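Local coordinates for protein Nab2 (Chaetomium thermophilum, PDB 4LJ0) that binds polyadenosine RNA through tandem CCCH zinc fingers, three of which make up this fragment of the longer nuclear protein, at residues P21-C26 / C37-L42; G29-V34 / F58-G63. One frame throughout, in Å; residues are numbered along the deposited sequence.

Interaction 1. Residues P21-C26 / C37-L42; sequences PTMPPC and CKFTHL. With ZN (zinc ion), chain G; nucleotides of chain E.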
ATOM      1  N   PRO A  21     -13.201   1.834  -4.315  1.00 53.11           N
ATOM      2  CA  PRO A  21     -14.224   0.789  -4.180  1.00 54.35           C
ATOM      3  C   PRO A  21     -15.627   1.370  -4.279  1.00 55.08           C
ATOM      4  O   PRO A  21     -15.852   2.508  -3.865  1.00 58.56           O
ATOM      5  CB  PRO A  21     -13.978   0.239  -2.773  1.00 47.26           C
ATOM      6  CG  PRO A  21     -12.537   0.483  -2.526  1.00 55.71           C
ATOM      7  CD  PRO A  21     -12.203   1.767  -3.233  1.00 49.98           C
ATOM      8  N   THR A  22     -16.559   0.598  -4.825  1.00 54.86           N
ATOM      9  CA  THR A  22     -17.929   1.067  -4.991  1.00 52.21           C
ATOM     10  C   THR A  22     -18.602   1.266  -3.639  1.00 51.00           C
ATOM     11  O   THR A  22     -19.205   2.306  -3.383  1.00 54.32           O
ATOM     12  CB  THR A  22     -18.762   0.073  -5.823  1.00 58.77           C
ATOM     13  OG1 THR A  22     -18.054  -0.263  -7.022  1.00 63.39           O
ATOM     14  CG2 THR A  22     -20.117   0.672  -6.183  1.00 59.82           C
ATOM     15  N   MET A  23     -18.492   0.264  -2.771  1.00 48.85           N
ATOM     16  CA  MET A  23     -19.176   0.290  -1.482  1.00 47.06           C
ATOM     17  C   MET A  23     -18.411   1.105  -0.449  1.00 46.33           C
ATOM     18  O   MET A  23     -17.187   1.000  -0.366  1.00 45.45           O
ATOM     19  CB  MET A  23     -19.362  -1.133  -0.964  1.00 43.77           C
ATOM     20  CG  MET A  23     -20.271  -1.968  -1.836  1.00 46.20           C
ATOM     21  SD  MET A  23     -21.928  -1.268  -1.891  1.00 51.23           S
ATOM     22  CE  MET A  23     -22.520  -1.711  -0.262  1.00 48.87           C
ATOM     23  N   PRO A  24     -19.128   1.907   0.356  1.00 43.87           N
ATOM     24  CA  PRO A  24     -18.431   2.681   1.387  1.00 44.81           C
ATOM     25  C   PRO A  24     -17.727   1.752   2.368  1.00 45.22           C
ATOM     26  O   PRO A  24     -18.086   0.579   2.454  1.00 44.26           O
ATOM     27  CB  PRO A  24     -19.559   3.434   2.108  1.00 43.54           C
ATOM     28  CG  PRO A  24     -20.782   3.250   1.279  1.00 47.06           C
ATOM     29  CD  PRO A  24     -20.593   2.006   0.488  1.00 45.46           C
ATOM     30  N   PRO A  25     -16.736   2.268   3.104  1.00 49.36           N
ATOM     31  CA  PRO A  25     -16.025   1.436   4.080  1.00 47.28           C
ATOM     32  C   PRO A  25     -16.938   1.050   5.236  1.00 43.41           C
ATOM     33  O   PRO A  25     -17.789   1.847   5.623  1.00 40.63           O
ATOM     34  CB  PRO A  25     -14.898   2.354   4.559  1.00 47.17           C
ATOM     35  CG  PRO A  25     -15.431   3.731   4.365  1.00 51.67           C
ATOM     36  CD  PRO A  25     -16.284   3.670   3.134  1.00 49.96           C
ATOM     37  N   CYS A  26     -16.779  -0.157   5.773  1.00 38.58           N
ATOM     38  CA  CYS A  26     -17.595  -0.586   6.902  1.00 35.63           C
ATOM     39  C   CYS A  26     -17.148   0.107   8.181  1.00 35.91           C
ATOM     40  O   CYS A  26     -15.976   0.030   8.552  1.00 35.99           O
ATOM     41  CB  CYS A  26     -17.514  -2.101   7.091  1.00 32.52           C
ATOM     42  SG  CYS A  26     -18.601  -2.689   8.408  1.00 37.53           S
ATOM     43  N   CYS A  37     -22.919  -8.487   5.777  1.00 40.83           N
ATOM     44  CA  CYS A  37     -22.393  -7.133   5.608  1.00 41.18           C
ATOM     45  C   CYS A  37     -21.536  -7.072   4.349  1.00 44.01           C
ATOM     46  O   CYS A  37     -20.546  -7.793   4.236  1.00 41.72           O
ATOM     47  CB  CYS A  37     -21.574  -6.699   6.830  1.00 36.75           C
ATOM     48  SG  CYS A  37     -20.956  -4.969   6.758  1.00 37.34           S
ATOM     49  N   LYS A  38     -21.923  -6.211   3.409  1.00 41.99           N
ATOM     50  CA  LYS A  38     -21.232  -6.091   2.126  1.00 41.90           C
ATOM     51  C   LYS A  38     -20.595  -4.716   1.951  1.00 41.72           C
ATOM     52  O   LYS A  38     -20.256  -4.320   0.836  1.00 39.80           O
ATOM     53  CB  LYS A  38     -22.202  -6.336   0.970  1.00 48.07           C
ATOM     54  CG  LYS A  38     -22.859  -7.702   0.978  1.00 52.57           C
ATOM     55  CD  LYS A  38     -21.857  -8.808   0.724  1.00 65.73           C
ATOM     56  CE  LYS A  38     -22.550 -10.152   0.560  1.00 74.78           C
ATOM     57  NZ  LYS A  38     -21.607 -11.220   0.124  1.00 84.65           N
ATOM     58  N   PHE A  39     -20.447  -3.973   3.040  1.00 42.63           N
ATOM     59  CA  PHE A  39     -19.672  -2.747   2.982  1.00 37.14           C
ATOM     60  C   PHE A  39     -18.225  -3.156   2.747  1.00 40.04           C
ATOM     61  O   PHE A  39     -17.873  -4.316   2.948  1.00 36.91           O
ATOM     62  CB  PHE A  39     -19.823  -1.949   4.273  1.00 44.25           C
ATOM     63  CG  PHE A  39     -21.166  -1.286   4.419  1.00 40.21           C
ATOM     64  CD1 PHE A  39     -21.462  -0.132   3.713  1.00 42.97           C
ATOM     65  CD2 PHE A  39     -22.127  -1.813   5.261  1.00 43.21           C
ATOM     66  CE1 PHE A  39     -22.696   0.485   3.847  1.00 50.97           C
ATOM     67  CE2 PHE A  39     -23.363  -1.200   5.401  1.00 50.84           C
ATOM     68  CZ  PHE A  39     -23.647  -0.052   4.691  1.00 51.72           C
ATOM     69  N   THR A  40     -17.387  -2.229   2.300  1.00 36.29           N
ATOM     70  CA  THR A  40     -15.993  -2.558   2.047  1.00 37.90           C
ATOM     71  C   THR A  40     -15.260  -2.723   3.366  1.00 43.13           C
ATOM     72  O   THR A  40     -15.226  -1.805   4.186  1.00 39.41           O
ATOM     73  CB  THR A  40     -15.294  -1.480   1.211  1.00 42.22           C
ATOM     74  OG1 THR A  40     -16.035  -1.259   0.008  1.00 42.56           O
ATOM     75  CG2 THR A  40     -13.869  -1.908   0.852  1.00 44.88           C
ATOM     76  N   HIS A  41     -14.678  -3.899   3.569  1.00 35.69           N
ATOM     77  CA  HIS A  41     -13.904  -4.161   4.772  1.00 38.67           C
ATOM     78  C   HIS A  41     -12.420  -4.003   4.484  1.00 38.89           C
ATOM     79  O   HIS A  41     -11.859  -4.742   3.686  1.00 35.86           O
ATOM     80  CB  HIS A  41     -14.231  -5.551   5.301  1.00 36.13           C
ATOM     81  CG  HIS A  41     -15.666  -5.707   5.693  1.00 37.94           C
ATOM     82  ND1 HIS A  41     -16.602  -6.300   4.875  1.00 37.45           N
ATOM     83  CD2 HIS A  41     -16.334  -5.306   6.799  1.00 31.84           C
ATOM     84  CE1 HIS A  41     -17.780  -6.280   5.471  1.00 40.54           C
ATOM     85  NE2 HIS A  41     -17.645  -5.684   6.642  1.00 37.25           N
ATOM     86  N   LEU A  42     -11.788  -3.018   5.116  1.00 38.09           N
ATOM     87  CA  LEU A  42     -10.374  -2.757   4.863  1.00 42.22           C
ATOM     88  C   LEU A  42      -9.500  -3.897   5.364  1.00 44.54           C
ATOM     89  O   LEU A  42      -9.857  -4.606   6.310  1.00 39.02           O
ATOM     90  CB  LEU A  42      -9.925  -1.455   5.529  1.00 41.93           C
ATOM     91  CG  LEU A  42     -10.719  -0.178   5.246  1.00 48.83           C
ATOM     92  CD1 LEU A  42      -9.864   1.038   5.589  1.00 49.61           C
ATOM     93  CD2 LEU A  42     -11.206  -0.107   3.821  1.00 55.21           C
TER
HETATM   94 ZN    ZN G 502     -19.079  -4.880   7.927  1.00 35.91          ZN
ATOM     95  P     A E   2     -23.585   8.414   4.279  1.00132.12           P
ATOM     96  OP1   A E   2     -24.778   9.203   4.678  1.00133.64           O
ATOM     97  OP2   A E   2     -22.453   9.093   3.597  1.00134.56           O
ATOM     98  O5'   A E   2     -23.026   7.682   5.579  1.00100.23           O
ATOM     99  C5'   A E   2     -22.699   6.297   5.550  1.00107.10           C
ATOM    100  C4'   A E   2     -23.916   5.435   5.771  1.00111.14           C
ATOM    101  O4'   A E   2     -23.513   4.038   5.744  1.00112.00           O
ATOM    102  C3'   A E   2     -24.626   5.649   7.106  1.00107.75           C
ATOM    103  O3'   A E   2     -26.032   5.460   6.946  1.00106.84           O
ATOM    104  C2'   A E   2     -24.047   4.541   7.977  1.00109.22           C
ATOM    105  O2'   A E   2     -24.869   4.152   9.058  1.00110.05           O
ATOM    106  C1'   A E   2     -23.874   3.414   6.961  1.00108.49           C
ATOM    107  N9    A E   2     -22.838   2.440   7.311  1.00 94.60           N
ATOM    108  C8    A E   2     -21.487   2.484   7.061  1.00 80.37           C
ATOM    109  N7    A E   2     -20.838   1.435   7.508  1.00 72.00           N
ATOM    110  C5    A E   2     -21.829   0.649   8.083  1.00 85.99           C
ATOM    111  C6    A E   2     -21.807  -0.598   8.736  1.00 93.37           C
ATOM    112  N6    A E   2     -20.699  -1.315   8.932  1.00 95.73           N
ATOM    113  N1    A E   2     -22.980  -1.094   9.189  1.00101.93           N
ATOM    114  C2    A E   2     -24.097  -0.383   8.997  1.00103.01           C
ATOM    115  N3    A E   2     -24.247   0.796   8.401  1.00 99.63           N
ATOM    116  C4    A E   2     -23.064   1.257   7.960  1.00 94.10           C
TER
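Two extended segments without regular strand structure meet at a single beta bridge, Pro25 with Thr40 (CA to CA 4.5 Å), where Thr40 N donates to Pro24 O and Cys26 N to Thr40 O, each with an N-H...O angle of 159°. A third bond, from a side chain, adds to this bridge: Thr40 OG1, set beside its own backbone N (chi1 -55°), gives its proton to Met23 O at 2.6 Å, approaching from above the carbonyl plane. Met23, bent at chi2 and chi3, curls back over Lys38 O, which its CG nears to 3.6 Å. Beyond the bridge the side chains converge on zinc. Cys26 SG and Cys37 SG, both anti to their backbone N (chi1 -176°), and His41 NE2, at 2.1 Å from ZN, supply three ligands; Cys32 supplies the fourth. Cys26 is thus held twice, its N by Thr40 O and its SG by the metal, and its CB packs 3.4 Å from His41 CD2. The Phe39 ring has Pro24 O near its plane at one edge, with Pro24 CD 4.0 Å from its CD1. Adenine A2 of chain E lies over one face, offset toward the rim, with Phe39 CE2 3.6 Å from its C4. A CCCH zinc site with an aromatic residue between its last cysteine and histidine, stacked on an adenine base, is the arrangement of a Nab2-type RNA-binding finger.

Interaction 2. Residues G29-V34 / F58-G63; sequences GGECKV and FLHEEG. With ZN (zinc ion), chain H; ZN (zinc ion), chain G; nucleotides of chain D.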
ATOM      1  N   GLY A  29     -15.374  -1.583  11.240  1.00 33.20           N
ATOM      2  CA  GLY A  29     -13.967  -1.928  11.112  1.00 33.87           C
ATOM      3  C   GLY A  29     -13.749  -3.069  10.131  1.00 34.20           C
ATOM      4  O   GLY A  29     -14.696  -3.739   9.718  1.00 34.32           O
ATOM      5  N   GLY A  30     -12.493  -3.295   9.761  1.00 33.61           N
ATOM      6  CA  GLY A  30     -12.147  -4.384   8.867  1.00 33.11           C
ATOM      7  C   GLY A  30     -12.462  -5.735   9.480  1.00 40.85           C
ATOM      8  O   GLY A  30     -12.678  -6.712   8.761  1.00 36.10           O
ATOM      9  N   GLU A  31     -12.504  -5.792  10.810  1.00 34.04           N
ATOM     10  CA  GLU A  31     -12.730  -7.051  11.517  1.00 31.53           C
ATOM     11  C   GLU A  31     -14.218  -7.371  11.710  1.00 35.69           C
ATOM     12  O   GLU A  31     -14.560  -8.314  12.426  1.00 40.47           O
ATOM     13  CB  GLU A  31     -12.014  -7.040  12.876  1.00 37.59           C
ATOM     14  CG  GLU A  31     -12.675  -6.184  13.973  1.00 40.05           C
ATOM     15  CD  GLU A  31     -12.343  -4.703  13.880  1.00 48.06           C
ATOM     16  OE1 GLU A  31     -11.749  -4.270  12.867  1.00 46.65           O
ATOM     17  OE2 GLU A  31     -12.679  -3.969  14.836  1.00 48.46           O
ATOM     18  N   CYS A  32     -15.084  -6.580  11.077  1.00 32.89           N
ATOM     19  CA  CYS A  32     -16.540  -6.772  11.140  1.00 36.60           C
ATOM     20  C   CYS A  32     -16.918  -8.227  10.881  1.00 39.51           C
ATOM     21  O   CYS A  32     -16.524  -8.794   9.862  1.00 40.97           O
ATOM     22  CB  CYS A  32     -17.220  -5.876  10.094  1.00 38.53           C
ATOM     23  SG  CYS A  32     -19.027  -6.087   9.879  1.00 35.14           S
ATOM     24  N   LYS A  33     -17.669  -8.827  11.805  1.00 35.88           N
ATOM     25  CA  LYS A  33     -18.121 -10.213  11.666  1.00 37.85           C
ATOM     26  C   LYS A  33     -19.627 -10.308  11.437  1.00 46.03           C
ATOM     27  O   LYS A  33     -20.202 -11.388  11.562  1.00 46.15           O
ATOM     28  CB  LYS A  33     -17.789 -11.022  12.922  1.00 44.15           C
ATOM     29  CG  LYS A  33     -16.355 -10.930  13.388  1.00 55.55           C
ATOM     30  CD  LYS A  33     -15.405 -11.560  12.397  1.00 60.22           C
ATOM     31  CE  LYS A  33     -14.046 -11.840  13.030  1.00 74.35           C
ATOM     32  NZ  LYS A  33     -13.158 -10.644  13.042  1.00 75.03           N
ATOM     33  N   VAL A  34     -20.268  -9.189  11.122  1.00 38.92           N
ATOM     34  CA  VAL A  34     -21.708  -9.193  10.894  1.00 44.04           C
ATOM     35  C   VAL A  34     -22.027  -9.988   9.620  1.00 41.58           C
ATOM     36  O   VAL A  34     -21.502  -9.679   8.552  1.00 36.09           O
ATOM     37  CB  VAL A  34     -22.264  -7.759  10.778  1.00 46.91           C
ATOM     38  CG1 VAL A  34     -23.752  -7.775  10.428  1.00 50.62           C
ATOM     39  CG2 VAL A  34     -22.040  -6.990  12.083  1.00 36.26           C
ATOM     40  N   PHE A  58     -10.591   0.863   9.580  1.00 37.08           N
ATOM     41  CA  PHE A  58      -9.396   0.055   9.411  1.00 39.94           C
ATOM     42  C   PHE A  58      -9.503  -1.270  10.166  1.00 38.16           C
ATOM     43  O   PHE A  58     -10.480  -1.519  10.872  1.00 35.86           O
ATOM     44  CB  PHE A  58      -8.169   0.863   9.811  1.00 42.06           C
ATOM     45  CG  PHE A  58      -7.880   1.994   8.866  1.00 45.68           C
ATOM     46  CD1 PHE A  58      -8.431   3.247   9.072  1.00 41.81           C
ATOM     47  CD2 PHE A  58      -7.089   1.792   7.748  1.00 46.93           C
ATOM     48  CE1 PHE A  58      -8.176   4.285   8.193  1.00 43.37           C
ATOM     49  CE2 PHE A  58      -6.833   2.824   6.865  1.00 48.47           C
ATOM     50  CZ  PHE A  58      -7.377   4.073   7.089  1.00 49.71           C
ATOM     51  N   LEU A  59      -8.506  -2.125   9.986  1.00 34.11           N
ATOM     52  CA  LEU A  59      -8.530  -3.479  10.525  1.00 38.46           C
ATOM     53  C   LEU A  59      -7.883  -3.512  11.905  1.00 42.71           C
ATOM     54  O   LEU A  59      -6.736  -3.102  12.068  1.00 45.79           O
ATOM     55  CB  LEU A  59      -7.788  -4.417   9.569  1.00 39.70           C
ATOM     56  CG  LEU A  59      -7.658  -5.894   9.946  1.00 41.45           C
ATOM     57  CD1 LEU A  59      -9.020  -6.567   9.975  1.00 47.43           C
ATOM     58  CD2 LEU A  59      -6.730  -6.600   8.973  1.00 48.84           C
ATOM     59  N   HIS A  60      -8.626  -4.006  12.892  1.00 43.57           N
ATOM     60  CA  HIS A  60      -8.150  -4.059  14.272  1.00 45.27           C
ATOM     61  C   HIS A  60      -7.904  -5.488  14.735  1.00 52.39           C
ATOM     62  O   HIS A  60      -8.577  -6.416  14.289  1.00 50.65           O
ATOM     63  CB  HIS A  60      -9.172  -3.393  15.194  1.00 43.35           C
ATOM     64  CG  HIS A  60      -9.496  -1.987  14.804  1.00 41.29           C
ATOM     65  ND1 HIS A  60     -10.482  -1.673  13.894  1.00 36.40           N
ATOM     66  CD2 HIS A  60      -8.943  -0.810  15.180  1.00 39.45           C
ATOM     67  CE1 HIS A  60     -10.531  -0.363  13.736  1.00 44.81           C
ATOM     68  NE2 HIS A  60      -9.607   0.184  14.506  1.00 41.82           N
ATOM     69  N   GLU A  61      -6.935  -5.650  15.633  1.00 57.87           N
ATOM     70  CA  GLU A  61      -6.667  -6.930  16.281  1.00 59.79           C
ATOM     71  C   GLU A  61      -7.449  -7.010  17.587  1.00 64.46           C
ATOM     72  O   GLU A  61      -7.952  -5.996  18.072  1.00 57.87           O
ATOM     73  CB  GLU A  61      -5.175  -7.071  16.581  1.00 62.07           C
ATOM     74  CG  GLU A  61      -4.288  -7.053  15.352  1.00 80.59           C
ATOM     75  CD  GLU A  61      -2.817  -7.192  15.695  1.00 99.29           C
ATOM     76  OE1 GLU A  61      -2.459  -6.992  16.876  1.00105.09           O
ATOM     77  OE2 GLU A  61      -2.021  -7.505  14.787  1.00108.56           O
ATOM     78  N   GLU A  62      -7.543  -8.207  18.162  1.00 67.21           N
ATOM     79  CA  GLU A  62      -8.234  -8.374  19.435  1.00 74.50           C
ATOM     80  C   GLU A  62      -7.499  -7.597  20.523  1.00 78.30           C
ATOM     81  O   GLU A  62      -6.302  -7.792  20.742  1.00 83.37           O
ATOM     82  CB  GLU A  62      -8.368  -9.855  19.811  1.00 83.85           C
ATOM     83  CG  GLU A  62      -7.054 -10.585  20.057  1.00100.20           C
ATOM     84  CD  GLU A  62      -7.261 -12.059  20.370  1.00109.66           C
ATOM     85  OE1 GLU A  62      -6.296 -12.843  20.239  1.00105.92           O
ATOM     86  OE2 GLU A  62      -8.392 -12.434  20.749  1.00115.06           O
ATOM     87  N   GLY A  63      -8.221  -6.693  21.179  1.00 70.81           N
ATOM     88  CA  GLY A  63      -7.661  -5.896  22.256  1.00 67.86           C
ATOM     89  C   GLY A  63      -7.147  -4.538  21.810  1.00 63.82           C
ATOM     90  O   GLY A  63      -6.776  -3.713  22.643  1.00 69.76           O
TER
HETATM   91 ZN    ZN H 503      -8.918   2.032  14.423  1.00 37.86          ZN
HETATM   92 ZN    ZN G 502     -19.079  -4.880   7.927  1.00 35.91          ZN
ATOM     93  P     A D   3      -6.042  13.272   7.384  1.00 88.70           P
ATOM     94  OP1   A D   3      -7.011  13.747   8.403  1.00 87.96           O
ATOM     95  OP2   A D   3      -4.597  13.577   7.554  1.00 82.75           O
ATOM     96  O5'   A D   3      -6.181  11.688   7.253  1.00103.33           O
ATOM     97  C5'   A D   3      -7.441  11.046   7.425  1.00 99.41           C
ATOM     98  C4'   A D   3      -7.601  10.445   8.804  1.00 97.67           C
ATOM     99  O4'   A D   3      -7.444   8.997   8.730  1.00 91.71           O
ATOM    100  C3'   A D   3      -6.610  10.932   9.869  1.00101.61           C
ATOM    101  O3'   A D   3      -7.279  11.130  11.116  1.00106.60           O
ATOM    102  C2'   A D   3      -5.626   9.773   9.983  1.00 96.43           C
ATOM    103  O2'   A D   3      -4.968   9.676  11.228  1.00 99.37           O
ATOM    104  C1'   A D   3      -6.534   8.575   9.724  1.00 86.70           C
ATOM    105  N9    A D   3      -5.818   7.374   9.275  1.00 71.24           N
ATOM    106  C8    A D   3      -5.008   7.203   8.179  1.00 69.14           C
ATOM    107  N7    A D   3      -4.494   5.997   8.087  1.00 65.71           N
ATOM    108  C5    A D   3      -4.989   5.328   9.199  1.00 57.23           C
ATOM    109  C6    A D   3      -4.824   4.015   9.684  1.00 55.55           C
ATOM    110  N6    A D   3      -4.077   3.079   9.094  1.00 62.65           N
ATOM    111  N1    A D   3      -5.460   3.680  10.826  1.00 54.96           N
ATOM    112  C2    A D   3      -6.215   4.604  11.431  1.00 50.03           C
ATOM    113  N3    A D   3      -6.449   5.863  11.073  1.00 56.45           N
ATOM    114  C4    A D   3      -5.802   6.168   9.937  1.00 57.98           C
TER
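Glu31 and His60 cross obliquely, with carboxylate and imidazole planes 75° apart. The CG of Glu31 takes the crowded position between backbone N and carbonyl carbon (chi1 75°), and a bend at chi2 brings OE1 to His60 ND1 at 3.1 Å. That bond uses the syn lone pair of OE1 and lies in the ring plane, at its edge. The same oxygen accepts from His60 N, also at 3.1 Å but from above the carboxylate plane, while OE2 adds a weak bond to ND1 and a salt bridge to Arg65. Because NE2 of this histidine binds ZN (chain H) at 2.0 Å, with Cys46, Cys51 and Cys56 completing the site, Glu31 is a second-shell residue: with the metal at NE2 it helps hold the ring's rotation and probably makes the ligand more electron-rich. Two CCCH fingers are thus docked, for Cys32, one residue on, binds the zinc of the preceding finger (chain G). The type I turn Gly29-Cys32 presents Gly30 N to Phe58 O, nearly straight at 176°, and Leu59 CD1 rests 3.6 Å from Gly30 C. Phe58 turns its side chain away from this junction, and adenine A3 of chain D stacks on one ring face, C6 over its centre and C5 3.4 Å from CZ.

How the interactions relate
Interaction 1 lies at the surface and joins the two ends of one finger, whereas interaction 2 is partly buried and joins that finger to the next. Their segments alternate along the chain, and both reach ZN of chain G: Cys26, Cys37 and His41 come from interaction 1, Cys32 from interaction 2. The contacts also touch directly, His41 CD2 lying 3.5 Å from Cys32 CB and Leu42 CD1 3.6 Å from Phe58 CD2. Chemistry follows place: backbone bonding and shared metal ligation close the finger, while a carboxylate gripping a zinc-bound histidine links neighbours. Each contact carries a phenylalanine stacked on adenine, from different RNA chains.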